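Local structure of carbonic anhydrase (Porphyridium purpureum, 1DDZ) at residues Q210-L224 and L286-W300. The protein probably catalyses the reversible hydration of carbon dioxide to hydrogencarbonate and a proton, as a zinc-dependent carbonic anhydrase of the beta class. Residues are numbered along the deposited sequence; the frame is centred on the assembly and turned at random.
Sequences QGVVYGVGDGKLRDL and LKEGANRVFVNNENW
Phe294 pushes its ring into the hairpin of strands 208-214 and 222-227. Phe294 CE2 lies 3.5 Å from Val212 CG2, and Phe294 CZ is equally close to Asp223 CB. Leu221 O sits at the ring edge, 3.2 Å from Phe294 CD2, and Gln210, whose side chain runs opposite to that of Phe294, brings NE2 to the edge, its amide plane turned 62° from the ring. Phe294's own segment sandwiches it: Gly289 N rests over the centre of one face and Val293 CG1 over the other. With CG anti to the carbonyl carbon (chi1 -56°), the ring leaves the first turn of helix 292-307 toward the strands. Beside it Leu221 CD1 packs on Val293 CG1 at 3.8 Å, while Gly219 O meets the edge of the Trp300 indole.

Along strand 222-227, the outermost of its sheet within this chain, residues 286-289 run as an extended strip. Asp223 N donates to Lys287 O (2.9 Å, 164° at the hydrogen), and water 1 bridges that same acceptor to Asp223 O. Leu286 lays its CB against Arg222 CB and reaches Leu224 with CD1; helix 172-193 also touches it.

The other flank is looser and polar. Lys220, extended throughout, brings NZ to 3.4 Å from Glu288 OE2, a weak bond within a salt bridge, and makes a longer one to Glu298 OE2, which also pairs with Arg301. Arg222 NH2 instead bridges to Asp218 OD1 within the hairpin turn.

Thus residues 286-300 dock on the outer hairpin of the five-stranded sheet through an enclosed aromatic ring and one straight backbone bond, whereas Lys220 shares its charge between two carboxylates on the partly exposed side, so its hold on either is probably weak.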
loop_
_atom_site.group_PDB
_atom_site.type_symbol
_atom_site.label_atom_id
_atom_site.label_comp_id
_atom_site.label_asym_id
_atom_site.label_seq_id
_atom_site.Cartn_x
_atom_site.Cartn_y
_atom_site.Cartn_z
ATOM N N GLN A 210 -10.183 -13.608 -16.144
ATOM C CA GLN A 210 -9.666 -13.695 -17.490
ATOM C C GLN A 210 -8.894 -12.454 -17.888
ATOM O O GLN A 210 -9.188 -11.352 -17.419
ATOM C CB GLN A 210 -10.837 -13.948 -18.444
ATOM C CG GLN A 210 -10.922 -13.040 -19.648
ATOM C CD GLN A 210 -11.405 -13.758 -20.896
ATOM O OE1 GLN A 210 -12.539 -14.199 -20.977
ATOM N NE2 GLN A 210 -10.529 -13.877 -21.879
ATOM N N GLY A 211 -7.876 -12.648 -18.725
ATOM C CA GLY A 211 -7.064 -11.548 -19.221
ATOM C C GLY A 211 -7.461 -11.156 -20.632
ATOM O O GLY A 211 -7.819 -12.003 -21.456
ATOM N N VAL A 212 -7.307 -9.880 -20.955
ATOM C CA VAL A 212 -7.702 -9.397 -22.262
ATOM C C VAL A 212 -6.844 -8.155 -22.604
ATOM O O VAL A 212 -6.303 -7.534 -21.706
ATOM C CB VAL A 212 -9.252 -9.134 -22.176
ATOM C CG1 VAL A 212 -9.592 -7.662 -22.069
ATOM C CG2 VAL A 212 -9.985 -9.882 -23.238
ATOM N N VAL A 213 -6.592 -7.881 -23.888
ATOM C CA VAL A 213 -5.821 -6.688 -24.316
ATOM C C VAL A 213 -6.505 -6.224 -25.568
ATOM O O VAL A 213 -7.211 -6.999 -26.191
ATOM C CB VAL A 213 -4.378 -6.939 -24.906
ATOM C CG1 VAL A 213 -3.304 -6.129 -24.178
ATOM C CG2 VAL A 213 -4.078 -8.400 -25.078
ATOM N N TYR A 214 -6.209 -5.001 -25.993
ATOM C CA TYR A 214 -6.751 -4.509 -27.227
ATOM C C TYR A 214 -5.900 -3.347 -27.644
ATOM O O TYR A 214 -5.155 -2.795 -26.836
ATOM C CB TYR A 214 -8.215 -4.065 -27.067
ATOM C CG TYR A 214 -8.415 -2.758 -26.323
ATOM C CD1 TYR A 214 -8.642 -1.547 -27.015
ATOM C CD2 TYR A 214 -8.380 -2.725 -24.937
ATOM C CE1 TYR A 214 -8.831 -0.318 -26.314
ATOM C CE2 TYR A 214 -8.558 -1.531 -24.245
ATOM C CZ TYR A 214 -8.779 -0.335 -24.925
ATOM O OH TYR A 214 -8.899 0.751 -24.096
ATOM N N GLY A 215 -5.973 -3.003 -28.916
ATOM C CA GLY A 215 -5.265 -1.844 -29.409
ATOM C C GLY A 215 -6.400 -0.911 -29.758
ATOM O O GLY A 215 -7.403 -1.343 -30.337
ATOM N N VAL A 216 -6.268 0.363 -29.416
ATOM C CA VAL A 216 -7.327 1.339 -29.679
ATOM C C VAL A 216 -7.622 1.508 -31.177
ATOM O O VAL A 216 -8.695 1.972 -31.548
ATOM C CB VAL A 216 -7.005 2.711 -29.009
ATOM C CG1 VAL A 216 -5.915 3.432 -29.764
ATOM C CG2 VAL A 216 -8.252 3.571 -28.905
ATOM N N GLY A 217 -6.688 1.086 -32.029
ATOM C CA GLY A 217 -6.880 1.193 -33.469
ATOM C C GLY A 217 -7.998 0.329 -34.028
ATOM O O GLY A 217 -8.402 0.527 -35.160
ATOM N N ASP A 218 -8.462 -0.660 -33.263
ATOM C CA ASP A 218 -9.557 -1.524 -33.708
ATOM C C ASP A 218 -10.549 -1.881 -32.587
ATOM O O ASP A 218 -11.649 -2.390 -32.847
ATOM C CB ASP A 218 -9.034 -2.808 -34.383
ATOM C CG ASP A 218 -8.240 -3.713 -33.436
ATOM O OD1 ASP A 218 -7.716 -4.734 -33.928
ATOM O OD2 ASP A 218 -8.136 -3.428 -32.222
ATOM N N GLY A 219 -10.142 -1.630 -31.343
ATOM C CA GLY A 219 -10.992 -1.914 -30.204
ATOM C C GLY A 219 -11.337 -3.381 -30.063
ATOM O O GLY A 219 -12.294 -3.727 -29.377
ATOM N N LYS A 220 -10.504 -4.256 -30.612
ATOM C CA LYS A 220 -10.785 -5.680 -30.561
ATOM C C LYS A 220 -10.092 -6.357 -29.412
ATOM O O LYS A 220 -8.869 -6.331 -29.305
ATOM C CB LYS A 220 -10.397 -6.338 -31.881
ATOM C CG LYS A 220 -10.854 -7.772 -31.990
ATOM C CD LYS A 220 -10.669 -8.329 -33.383
ATOM C CE LYS A 220 -11.500 -9.594 -33.516
ATOM N NZ LYS A 220 -11.469 -10.252 -34.853
ATOM N N LEU A 221 -10.872 -6.987 -28.550
ATOM C CA LEU A 221 -10.299 -7.664 -27.399
ATOM C C LEU A 221 -9.659 -8.985 -27.802
ATOM O O LEU A 221 -10.275 -9.775 -28.526
ATOM C CB LEU A 221 -11.369 -7.925 -26.343
ATOM C CG LEU A 221 -12.031 -6.720 -25.675
ATOM C CD1 LEU A 221 -13.096 -7.258 -24.725
ATOM C CD2 LEU A 221 -11.018 -5.864 -24.920
ATOM N N ARG A 222 -8.424 -9.210 -27.343
ATOM C CA ARG A 222 -7.680 -10.437 -27.623
ATOM C C ARG A 222 -7.609 -11.200 -26.322
ATOM O O ARG A 222 -7.477 -10.600 -25.246
ATOM C CB ARG A 222 -6.270 -10.135 -28.096
ATOM C CG ARG A 222 -6.132 -8.990 -29.041
ATOM C CD ARG A 222 -6.857 -9.208 -30.314
ATOM N NE ARG A 222 -6.422 -8.197 -31.268
ATOM C CZ ARG A 222 -6.632 -8.269 -32.576
ATOM N NH1 ARG A 222 -7.277 -9.311 -33.081
ATOM N NH2 ARG A 222 -6.177 -7.312 -33.381
ATOM N N ASP A 223 -7.622 -12.519 -26.412
ATOM C CA ASP A 223 -7.626 -13.363 -25.227
ATOM C C ASP A 223 -6.252 -13.650 -24.641
ATOM O O ASP A 223 -5.311 -13.886 -25.375
ATOM C CB ASP A 223 -8.332 -14.666 -25.579
ATOM C CG ASP A 223 -8.802 -15.421 -24.383
ATOM O OD1 ASP A 223 -8.640 -14.914 -23.259
ATOM O OD2 ASP A 223 -9.347 -16.537 -24.569
ATOM N N LEU A 224 -6.129 -13.542 -23.319
ATOM C CA LEU A 224 -4.867 -13.858 -22.644
ATOM C C LEU A 224 -5.043 -15.103 -21.801
ATOM O O LEU A 224 -4.093 -15.554 -21.161
ATOM C CB LEU A 224 -4.404 -12.734 -21.720
ATOM C CG LEU A 224 -3.480 -11.644 -22.246
ATOM C CD1 LEU A 224 -2.196 -12.245 -22.762
ATOM C CD2 LEU A 224 -4.166 -10.909 -23.328
ATOM N N LEU A 286 -2.662 -11.131 -31.148
ATOM C CA LEU A 286 -3.261 -12.260 -30.472
ATOM C C LEU A 286 -4.658 -12.512 -31.017
ATOM O O LEU A 286 -5.295 -11.613 -31.557
ATOM C CB LEU A 286 -3.365 -11.987 -28.976
ATOM C CG LEU A 286 -2.100 -11.651 -28.212
ATOM C CD1 LEU A 286 -2.422 -11.716 -26.711
ATOM C CD2 LEU A 286 -0.996 -12.648 -28.588
ATOM N N LYS A 287 -5.143 -13.730 -30.842
ATOM C CA LYS A 287 -6.475 -14.091 -31.280
ATOM C C LYS A 287 -7.513 -13.699 -30.236
ATOM O O LYS A 287 -7.202 -13.468 -29.072
ATOM C CB LYS A 287 -6.577 -15.600 -31.496
ATOM C CG LYS A 287 -5.944 -16.104 -32.763
ATOM C CD LYS A 287 -6.431 -17.517 -33.052
ATOM C CE LYS A 287 -7.939 -17.584 -33.362
ATOM N NZ LYS A 287 -8.259 -17.108 -34.737
ATOM N N GLU A 288 -8.752 -13.565 -30.677
ATOM C CA GLU A 288 -9.828 -13.272 -29.751
ATOM C C GLU A 288 -10.225 -14.673 -29.298
ATOM O O GLU A 288 -9.900 -15.655 -29.983
ATOM C CB GLU A 288 -10.999 -12.575 -30.460
ATOM C CG GLU A 288 -11.702 -13.398 -31.547
ATOM C CD GLU A 288 -10.842 -13.633 -32.796
ATOM O OE1 GLU A 288 -11.032 -14.694 -33.446
ATOM O OE2 GLU A 288 -9.986 -12.765 -33.128
ATOM N N GLY A 289 -10.830 -14.773 -28.120
ATOM C CA GLY A 289 -11.272 -16.062 -27.621
ATOM C C GLY A 289 -12.683 -16.292 -28.125
ATOM O O GLY A 289 -13.200 -15.469 -28.876
ATOM N N ALA A 290 -13.332 -17.378 -27.718
ATOM C CA ALA A 290 -14.695 -17.644 -28.176
ATOM C C ALA A 290 -15.780 -17.283 -27.157
ATOM O O ALA A 290 -16.968 -17.432 -27.442
ATOM C CB ALA A 290 -14.834 -19.088 -28.604
ATOM N N ASN A 291 -15.371 -16.845 -25.968
ATOM C CA ASN A 291 -16.296 -16.446 -24.907
ATOM C C ASN A 291 -17.177 -15.258 -25.340
ATOM O O ASN A 291 -16.811 -14.480 -26.219
ATOM C CB ASN A 291 -15.496 -16.119 -23.638
ATOM C CG ASN A 291 -16.370 -15.652 -22.491
ATOM O OD1 ASN A 291 -16.746 -14.477 -22.435
ATOM N ND2 ASN A 291 -16.709 -16.560 -21.576
ATOM N N ARG A 292 -18.345 -15.126 -24.725
ATOM C CA ARG A 292 -19.270 -14.051 -25.062
ATOM C C ARG A 292 -18.642 -12.659 -25.016
ATOM O O ARG A 292 -19.018 -11.783 -25.783
ATOM C CB ARG A 292 -20.547 -14.126 -24.209
ATOM C CG ARG A 292 -20.420 -13.642 -22.784
ATOM C CD ARG A 292 -21.719 -13.871 -22.019
ATOM N NE ARG A 292 -21.636 -15.044 -21.150
ATOM C CZ ARG A 292 -21.688 -14.993 -19.818
ATOM N NH1 ARG A 292 -21.831 -13.820 -19.196
ATOM N NH2 ARG A 292 -21.550 -16.110 -19.101
ATOM N N VAL A 293 -17.644 -12.487 -24.159
ATOM C CA VAL A 293 -16.916 -11.220 -24.012
ATOM C C VAL A 293 -16.397 -10.741 -25.367
ATOM O O VAL A 293 -16.499 -9.549 -25.719
ATOM C CB VAL A 293 -15.722 -11.413 -23.033
ATOM C CG1 VAL A 293 -14.570 -10.475 -23.365
ATOM C CG2 VAL A 293 -16.184 -11.199 -21.610
ATOM N N PHE A 294 -15.907 -11.703 -26.144
ATOM C CA PHE A 294 -15.344 -11.415 -27.452
ATOM C C PHE A 294 -16.419 -11.235 -28.504
ATOM O O PHE A 294 -16.373 -10.285 -29.292
ATOM C CB PHE A 294 -14.327 -12.504 -27.834
ATOM C CG PHE A 294 -13.225 -12.675 -26.812
ATOM C CD1 PHE A 294 -13.304 -13.675 -25.850
ATOM C CD2 PHE A 294 -12.126 -11.803 -26.791
ATOM C CE1 PHE A 294 -12.321 -13.793 -24.882
ATOM C CE2 PHE A 294 -11.136 -11.917 -25.822
ATOM C CZ PHE A 294 -11.227 -12.910 -24.870
ATOM N N VAL A 295 -17.461 -12.046 -28.430
ATOM C CA VAL A 295 -18.527 -11.929 -29.417
ATOM C C VAL A 295 -19.286 -10.609 -29.240
ATOM O O VAL A 295 -19.540 -9.901 -30.217
ATOM C CB VAL A 295 -19.440 -13.205 -29.451
ATOM C CG1 VAL A 295 -20.028 -13.489 -28.114
ATOM C CG2 VAL A 295 -20.540 -13.060 -30.478
ATOM N N ASN A 296 -19.523 -10.219 -27.990
ATOM C CA ASN A 296 -20.193 -8.955 -27.682
ATOM C C ASN A 296 -19.294 -7.800 -28.103
ATOM O O ASN A 296 -19.744 -6.841 -28.738
ATOM C CB ASN A 296 -20.476 -8.866 -26.196
ATOM C CG ASN A 296 -21.466 -9.896 -25.749
ATOM O OD1 ASN A 296 -22.111 -10.526 -26.580
ATOM N ND2 ASN A 296 -21.560 -10.122 -24.442
ATOM N N ASN A 297 -18.008 -7.896 -27.780
ATOM C CA ASN A 297 -17.069 -6.855 -28.187
ATOM C C ASN A 297 -17.090 -6.694 -29.703
ATOM O O ASN A 297 -17.069 -5.575 -30.219
ATOM C CB ASN A 297 -15.652 -7.185 -27.710
ATOM C CG ASN A 297 -14.603 -6.274 -28.329
ATOM O OD1 ASN A 297 -14.558 -5.073 -28.055
ATOM N ND2 ASN A 297 -13.755 -6.841 -29.173
ATOM N N GLU A 298 -17.190 -7.814 -30.416
ATOM C CA GLU A 298 -17.239 -7.796 -31.873
ATOM C C GLU A 298 -18.490 -7.104 -32.400
ATOM O O GLU A 298 -18.408 -6.314 -33.331
ATOM C CB GLU A 298 -17.148 -9.215 -32.432
ATOM C CG GLU A 298 -16.953 -9.282 -33.962
ATOM C CD GLU A 298 -15.674 -8.598 -34.450
ATOM O OE1 GLU A 298 -15.667 -8.093 -35.593
ATOM O OE2 GLU A 298 -14.668 -8.567 -33.702
ATOM N N ASN A 299 -19.649 -7.391 -31.810
ATOM C CA ASN A 299 -20.900 -6.753 -32.252
ATOM C C ASN A 299 -20.745 -5.253 -32.078
ATOM O O ASN A 299 -21.006 -4.471 -32.998
ATOM C CB ASN A 299 -22.111 -7.238 -31.446
ATOM C CG ASN A 299 -22.434 -8.705 -31.682
ATOM O OD1 ASN A 299 -23.170 -9.317 -30.906
ATOM N ND2 ASN A 299 -21.884 -9.283 -32.756
ATOM N N TRP A 300 -20.247 -4.871 -30.906
ATOM C CA TRP A 300 -20.003 -3.475 -30.582
ATOM C C TRP A 300 -19.145 -2.809 -31.661
ATOM O O TRP A 300 -19.519 -1.760 -32.195
ATOM C CB TRP A 300 -19.317 -3.362 -29.221
ATOM C CG TRP A 300 -18.851 -1.986 -28.924
ATOM C CD1 TRP A 300 -19.634 -0.889 -28.676
ATOM C CD2 TRP A 300 -17.491 -1.514 -28.933
ATOM N NE1 TRP A 300 -18.844 0.237 -28.550
ATOM C CE2 TRP A 300 -17.525 -0.122 -28.703
ATOM C CE3 TRP A 300 -16.247 -2.138 -29.121
ATOM C CZ2 TRP A 300 -16.369 0.657 -28.652
ATOM C CZ3 TRP A 300 -15.106 -1.367 -29.071
ATOM C CH2 TRP A 300 -15.171 0.015 -28.838
HETATM O O HOH W 1 -5.345 -15.123 -28.142
HETATM O O HOH W 2 -12.628 -16.812 -24.590
#